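Local coordinates for putative cytoplasmic protein (Salmonella enterica subsp. enterica serovar Typhimurium, PDB 4IQN), which is of unknown function, a putative cytoplasmic protein built on a domain that has yet to be characterised, at residues Val15-Met27 / Leu58-Asn70. Residues are numbered along the deposited sequence; the frame is centred on the assembly and turned at random.
Sequences VKKVNRNKVPTPM and LLAYDRDLLSNYN
Three Asx turns, at Asn-19, Asn-21 and Asp-62, shape the place where the loop leaving helix 8-18 meets segment 58-70, a worked example of side chains, rather than regular secondary structure, pinning two loops of one chain together. The carboxylate of Asp-62 lies at the centre. Asp-62 OD2 takes Asn-19 ND2 on its anti lone pair (2.8 Å). On its syn lone pair Asp-62 OD2 receives Asn-21 ND2 (2.9 Å). Asp-62 OD1 is met from opposite faces by the backbone N of Thr-25 and, closing the Asx turn, of Asp-64. Four good bonds thus fix the rotation of this buried group, and the donors around it would probably stabilise its negative charge. The amide of Asn-19 is gripped at both ends: Asn-19 ND2 also reaches Tyr-61 OH in the amide plane (3.0 Å), while OD1 accepts Leu-66 N, nearly straight at 175°, and Asn-21 N from the other face. Lys-16 CG lies over the Tyr-61 ring in a CH-pi contact. Val-15 meets Leu-58 and Leu-65, and helix 166-174 packs on Val-15 and Leu-58. Arg-63 clasps Thr-25 O with N and NE from opposite faces, and selenomethionine Met-27 lays CG over the guanidinium face, 3.6 Å from Arg-63 CZ.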
loop_
_atom_site.group_PDB
_atom_site.type_symbol
_atom_site.label_atom_id
_atom_site.label_comp_id
_atom_site.label_asym_id
_atom_site.label_seq_id
_atom_site.Cartn_x
_atom_site.Cartn_y
_atom_site.Cartn_z
ATOM N N VAL A 15 -12.066 -4.151 12.929
ATOM C CA VAL A 15 -12.325 -3.058 11.995
ATOM C C VAL A 15 -13.795 -2.634 12.097
ATOM O O VAL A 15 -14.076 -1.435 12.202
ATOM C CB VAL A 15 -11.903 -3.405 10.558
ATOM C CG1 VAL A 15 -12.423 -2.357 9.575
ATOM C CG2 VAL A 15 -10.388 -3.493 10.457
ATOM N N LYS A 16 -14.711 -3.610 12.122
ATOM C CA LYS A 16 -16.150 -3.345 12.374
ATOM C C LYS A 16 -16.354 -2.565 13.664
ATOM O O LYS A 16 -17.253 -1.741 13.766
ATOM C CB LYS A 16 -16.959 -4.638 12.496
ATOM C CG LYS A 16 -17.243 -5.325 11.184
ATOM C CD LYS A 16 -18.056 -6.580 11.411
ATOM C CE LYS A 16 -18.228 -7.300 10.094
ATOM N NZ LYS A 16 -18.847 -8.608 10.325
ATOM N N LYS A 17 -15.526 -2.854 14.649
ATOM C CA LYS A 17 -15.650 -2.241 15.949
ATOM C C LYS A 17 -15.265 -0.774 15.971
ATOM O O LYS A 17 -15.924 -0.011 16.635
ATOM C CB LYS A 17 -14.850 -3.018 16.991
ATOM C CG LYS A 17 -14.989 -2.463 18.390
ATOM C CD LYS A 17 -14.393 -3.408 19.419
ATOM C CE LYS A 17 -14.532 -2.821 20.817
ATOM N NZ LYS A 17 -14.965 -3.860 21.781
ATOM N N VAL A 18 -14.225 -0.380 15.248
ATOM C CA VAL A 18 -13.749 1.019 15.268
ATOM C C VAL A 18 -14.295 1.905 14.135
ATOM O O VAL A 18 -14.125 3.125 14.169
ATOM C CB VAL A 18 -12.194 1.105 15.211
ATOM C CG1 VAL A 18 -11.542 0.361 16.374
ATOM C CG2 VAL A 18 -11.655 0.591 13.883
ATOM N N ASN A 19 -14.920 1.303 13.131
ATOM C CA ASN A 19 -15.278 2.006 11.904
ATOM C C ASN A 19 -16.098 3.261 12.203
ATOM O O ASN A 19 -17.129 3.203 12.848
ATOM C CB ASN A 19 -16.053 1.079 10.990
ATOM C CG ASN A 19 -16.316 1.660 9.603
ATOM O OD1 ASN A 19 -15.837 2.723 9.219
ATOM N ND2 ASN A 19 -17.067 0.913 8.836
ATOM N N ARG A 20 -15.623 4.390 11.709
ATOM C CA ARG A 20 -16.255 5.670 11.948
ATOM C C ARG A 20 -17.200 6.048 10.800
ATOM O O ARG A 20 -17.910 7.054 10.881
ATOM C CB ARG A 20 -15.178 6.729 12.153
ATOM C CG ARG A 20 -14.369 6.565 13.444
ATOM C CD ARG A 20 -15.169 7.000 14.634
ATOM N NE ARG A 20 -15.675 8.351 14.426
ATOM C CZ ARG A 20 -15.060 9.470 14.795
ATOM N NH1 ARG A 20 -13.890 9.433 15.425
ATOM N NH2 ARG A 20 -15.631 10.645 14.530
ATOM N N ASN A 21 -17.212 5.243 9.745
ATOM C CA ASN A 21 -18.088 5.483 8.610
ATOM C C ASN A 21 -19.499 5.089 8.949
ATOM O O ASN A 21 -19.775 3.932 9.240
ATOM C CB ASN A 21 -17.667 4.655 7.396
ATOM C CG ASN A 21 -18.590 4.854 6.228
ATOM O OD1 ASN A 21 -19.211 5.903 6.079
ATOM N ND2 ASN A 21 -18.684 3.859 5.389
ATOM N N LYS A 22 -20.388 6.067 8.873
ATOM C CA LYS A 22 -21.781 5.897 9.244
ATOM C C LYS A 22 -22.597 5.257 8.105
ATOM O O LYS A 22 -23.736 4.853 8.320
ATOM C CB LYS A 22 -22.397 7.258 9.612
ATOM C CG LYS A 22 -21.642 8.071 10.655
ATOM C CD LYS A 22 -21.661 7.421 12.040
ATOM C CE LYS A 22 -21.425 8.452 13.137
ATOM N NZ LYS A 22 -22.358 9.598 12.987
ATOM N N VAL A 23 -22.029 5.174 6.896
ATOM C CA VAL A 23 -22.746 4.542 5.763
ATOM C C VAL A 23 -21.932 3.402 5.145
ATOM O O VAL A 23 -21.324 3.567 4.057
ATOM C CB VAL A 23 -23.155 5.548 4.664
ATOM C CG1 VAL A 23 -24.147 4.877 3.725
ATOM C CG2 VAL A 23 -23.850 6.774 5.248
ATOM N N PRO A 24 -21.911 2.239 5.826
ATOM C CA PRO A 24 -21.050 1.160 5.347
ATOM C C PRO A 24 -21.508 0.689 3.986
ATOM O O PRO A 24 -22.695 0.545 3.771
ATOM C CB PRO A 24 -21.195 0.058 6.422
ATOM C CG PRO A 24 -22.437 0.380 7.160
ATOM C CD PRO A 24 -22.615 1.869 7.073
ATOM N N THR A 25 -20.571 0.465 3.078
ATOM C CA THR A 25 -20.904 0.096 1.693
ATOM C C THR A 25 -20.069 -1.104 1.241
ATOM O O THR A 25 -19.036 -0.955 0.587
ATOM C CB THR A 25 -20.691 1.293 0.729
ATOM O OG1 THR A 25 -19.344 1.827 0.864
ATOM C CG2 THR A 25 -21.680 2.386 1.045
ATOM N N PRO A 26 -20.495 -2.308 1.602
ATOM C CA PRO A 26 -19.727 -3.465 1.151
ATOM C C PRO A 26 -19.832 -3.652 -0.334
ATOM O O PRO A 26 -20.883 -3.328 -0.920
ATOM C CB PRO A 26 -20.426 -4.641 1.843
ATOM C CG PRO A 26 -21.789 -4.165 2.076
ATOM C CD PRO A 26 -21.647 -2.711 2.411
HETATM N N MSE A 27 -18.758 -4.175 -0.927
HETATM C CA MSE A 27 -18.807 -4.706 -2.288
HETATM C C MSE A 27 -19.403 -6.062 -2.155
HETATM O O MSE A 27 -19.202 -6.716 -1.131
HETATM C CB MSE A 27 -17.416 -4.819 -2.918
HETATM C CG MSE A 27 -17.001 -3.446 -3.374
HETATM SE SE MSE A 27 -15.367 -3.417 -4.460
HETATM C CE MSE A 27 -15.138 -5.188 -5.246
ATOM N N LEU A 58 -11.565 -6.483 3.520
ATOM C CA LEU A 58 -11.966 -5.096 3.779
ATOM C C LEU A 58 -13.061 -4.606 2.788
ATOM O O LEU A 58 -14.057 -4.022 3.189
ATOM C CB LEU A 58 -10.753 -4.164 3.776
ATOM C CG LEU A 58 -9.719 -4.455 4.873
ATOM C CD1 LEU A 58 -8.440 -3.700 4.567
ATOM C CD2 LEU A 58 -10.217 -4.108 6.278
ATOM N N LEU A 59 -12.874 -4.853 1.499
ATOM C CA LEU A 59 -13.855 -4.455 0.481
ATOM C C LEU A 59 -15.198 -5.139 0.667
ATOM O O LEU A 59 -16.251 -4.566 0.390
ATOM C CB LEU A 59 -13.330 -4.758 -0.906
ATOM C CG LEU A 59 -12.194 -3.834 -1.334
ATOM C CD1 LEU A 59 -11.537 -4.462 -2.543
ATOM C CD2 LEU A 59 -12.658 -2.411 -1.598
ATOM N N ALA A 60 -15.155 -6.361 1.158
ATOM C CA ALA A 60 -16.371 -7.093 1.456
ATOM C C ALA A 60 -17.136 -6.531 2.656
ATOM O O ALA A 60 -18.308 -6.848 2.841
ATOM C CB ALA A 60 -16.073 -8.570 1.661
ATOM N N TYR A 61 -16.485 -5.701 3.471
ATOM C CA TYR A 61 -17.122 -5.205 4.675
ATOM C C TYR A 61 -17.632 -3.774 4.431
ATOM O O TYR A 61 -18.823 -3.478 4.604
ATOM C CB TYR A 61 -16.189 -5.316 5.904
ATOM C CG TYR A 61 -16.644 -4.391 7.001
ATOM C CD1 TYR A 61 -17.936 -4.480 7.494
ATOM C CD2 TYR A 61 -15.817 -3.393 7.492
ATOM C CE1 TYR A 61 -18.399 -3.598 8.446
ATOM C CE2 TYR A 61 -16.272 -2.497 8.446
ATOM C CZ TYR A 61 -17.564 -2.623 8.921
ATOM O OH TYR A 61 -18.042 -1.769 9.849
ATOM N N ASP A 62 -16.748 -2.898 3.977
ATOM C CA ASP A 62 -17.097 -1.511 3.777
ATOM C C ASP A 62 -16.023 -0.840 2.943
ATOM O O ASP A 62 -14.922 -0.542 3.438
ATOM C CB ASP A 62 -17.239 -0.840 5.143
ATOM C CG ASP A 62 -17.611 0.626 5.061
ATOM O OD1 ASP A 62 -17.912 1.151 3.944
ATOM O OD2 ASP A 62 -17.597 1.269 6.151
ATOM N N ARG A 63 -16.358 -0.543 1.690
ATOM C CA ARG A 63 -15.394 0.064 0.786
ATOM C C ARG A 63 -15.057 1.490 1.212
ATOM O O ARG A 63 -14.100 2.078 0.683
ATOM C CB ARG A 63 -15.900 0.022 -0.655
ATOM C CG ARG A 63 -16.808 1.148 -1.013
ATOM C CD ARG A 63 -17.462 0.925 -2.371
ATOM N NE ARG A 63 -18.459 -0.132 -2.319
ATOM C CZ ARG A 63 -19.154 -0.523 -3.379
ATOM N NH1 ARG A 63 -18.953 0.061 -4.551
ATOM N NH2 ARG A 63 -20.049 -1.479 -3.272
ATOM N N ASP A 64 -15.841 2.031 2.152
ATOM C CA ASP A 64 -15.708 3.410 2.605
ATOM C C ASP A 64 -15.339 3.499 4.108
ATOM O O ASP A 64 -15.558 4.526 4.765
ATOM C CB ASP A 64 -17.022 4.165 2.323
ATOM C CG ASP A 64 -17.282 4.372 0.829
ATOM O OD1 ASP A 64 -16.297 4.595 0.076
ATOM O OD2 ASP A 64 -18.478 4.342 0.405
ATOM N N LEU A 65 -14.752 2.438 4.641
ATOM C CA LEU A 65 -14.405 2.391 6.067
ATOM C C LEU A 65 -13.467 3.518 6.453
ATOM O O LEU A 65 -12.697 4.011 5.634
ATOM C CB LEU A 65 -13.834 1.023 6.447
ATOM C CG LEU A 65 -12.467 0.682 5.906
ATOM C CD1 LEU A 65 -11.385 1.108 6.906
ATOM C CD2 LEU A 65 -12.368 -0.813 5.661
ATOM N N LEU A 66 -13.610 3.942 7.702
ATOM C CA LEU A 66 -12.814 4.982 8.323
ATOM C C LEU A 66 -12.259 4.386 9.612
ATOM O O LEU A 66 -13.005 3.825 10.407
ATOM C CB LEU A 66 -13.693 6.210 8.638
ATOM C CG LEU A 66 -14.204 7.031 7.456
ATOM C CD1 LEU A 66 -15.190 8.130 7.839
ATOM C CD2 LEU A 66 -13.005 7.644 6.740
ATOM N N SER A 67 -10.944 4.494 9.810
ATOM C CA SER A 67 -10.315 3.935 10.971
ATOM C C SER A 67 -10.720 4.674 12.235
ATOM O O SER A 67 -11.452 5.668 12.184
ATOM C CB SER A 67 -8.795 4.021 10.850
ATOM O OG SER A 67 -8.364 5.366 10.926
ATOM N N ASN A 68 -10.226 4.158 13.361
ATOM C CA ASN A 68 -10.274 4.865 14.643
ATOM C C ASN A 68 -9.706 6.292 14.601
ATOM O O ASN A 68 -10.001 7.098 15.489
ATOM C CB ASN A 68 -9.590 4.061 15.768
ATOM C CG ASN A 68 -8.211 3.525 15.380
ATOM O OD1 ASN A 68 -8.087 2.826 14.402
ATOM N ND2 ASN A 68 -7.188 3.821 16.172
ATOM N N TYR A 69 -8.896 6.602 13.591
ATOM C CA TYR A 69 -8.421 7.960 13.333
ATOM C C TYR A 69 -9.411 8.837 12.555
ATOM O O TYR A 69 -9.117 9.995 12.284
ATOM C CB TYR A 69 -7.107 7.902 12.539
ATOM C CG TYR A 69 -5.904 7.511 13.350
ATOM C CD1 TYR A 69 -5.628 6.168 13.625
ATOM C CD2 TYR A 69 -5.014 8.485 13.831
ATOM C CE1 TYR A 69 -4.522 5.809 14.356
ATOM C CE2 TYR A 69 -3.899 8.119 14.553
ATOM C CZ TYR A 69 -3.667 6.783 14.802
ATOM O OH TYR A 69 -2.576 6.404 15.504
ATOM N N ASN A 70 -10.576 8.288 12.235
ATOM C CA ASN A 70 -11.576 8.933 11.408
ATOM C C ASN A 70 -11.027 9.323 10.038
ATOM O O ASN A 70 -11.335 10.393 9.533
ATOM C CB ASN A 70 -12.165 10.143 12.126
ATOM C CG ASN A 70 -13.485 10.552 11.569
ATOM O OD1 ASN A 70 -14.245 9.725 11.038
ATOM N ND2 ASN A 70 -13.781 11.845 11.665
HETATM O O HOH W 1 -12.477 7.101 16.465
HETATM O O HOH W 2 -20.413 5.416 2.059
HETATM O O HOH W 3 -19.699 -8.227 0.833
#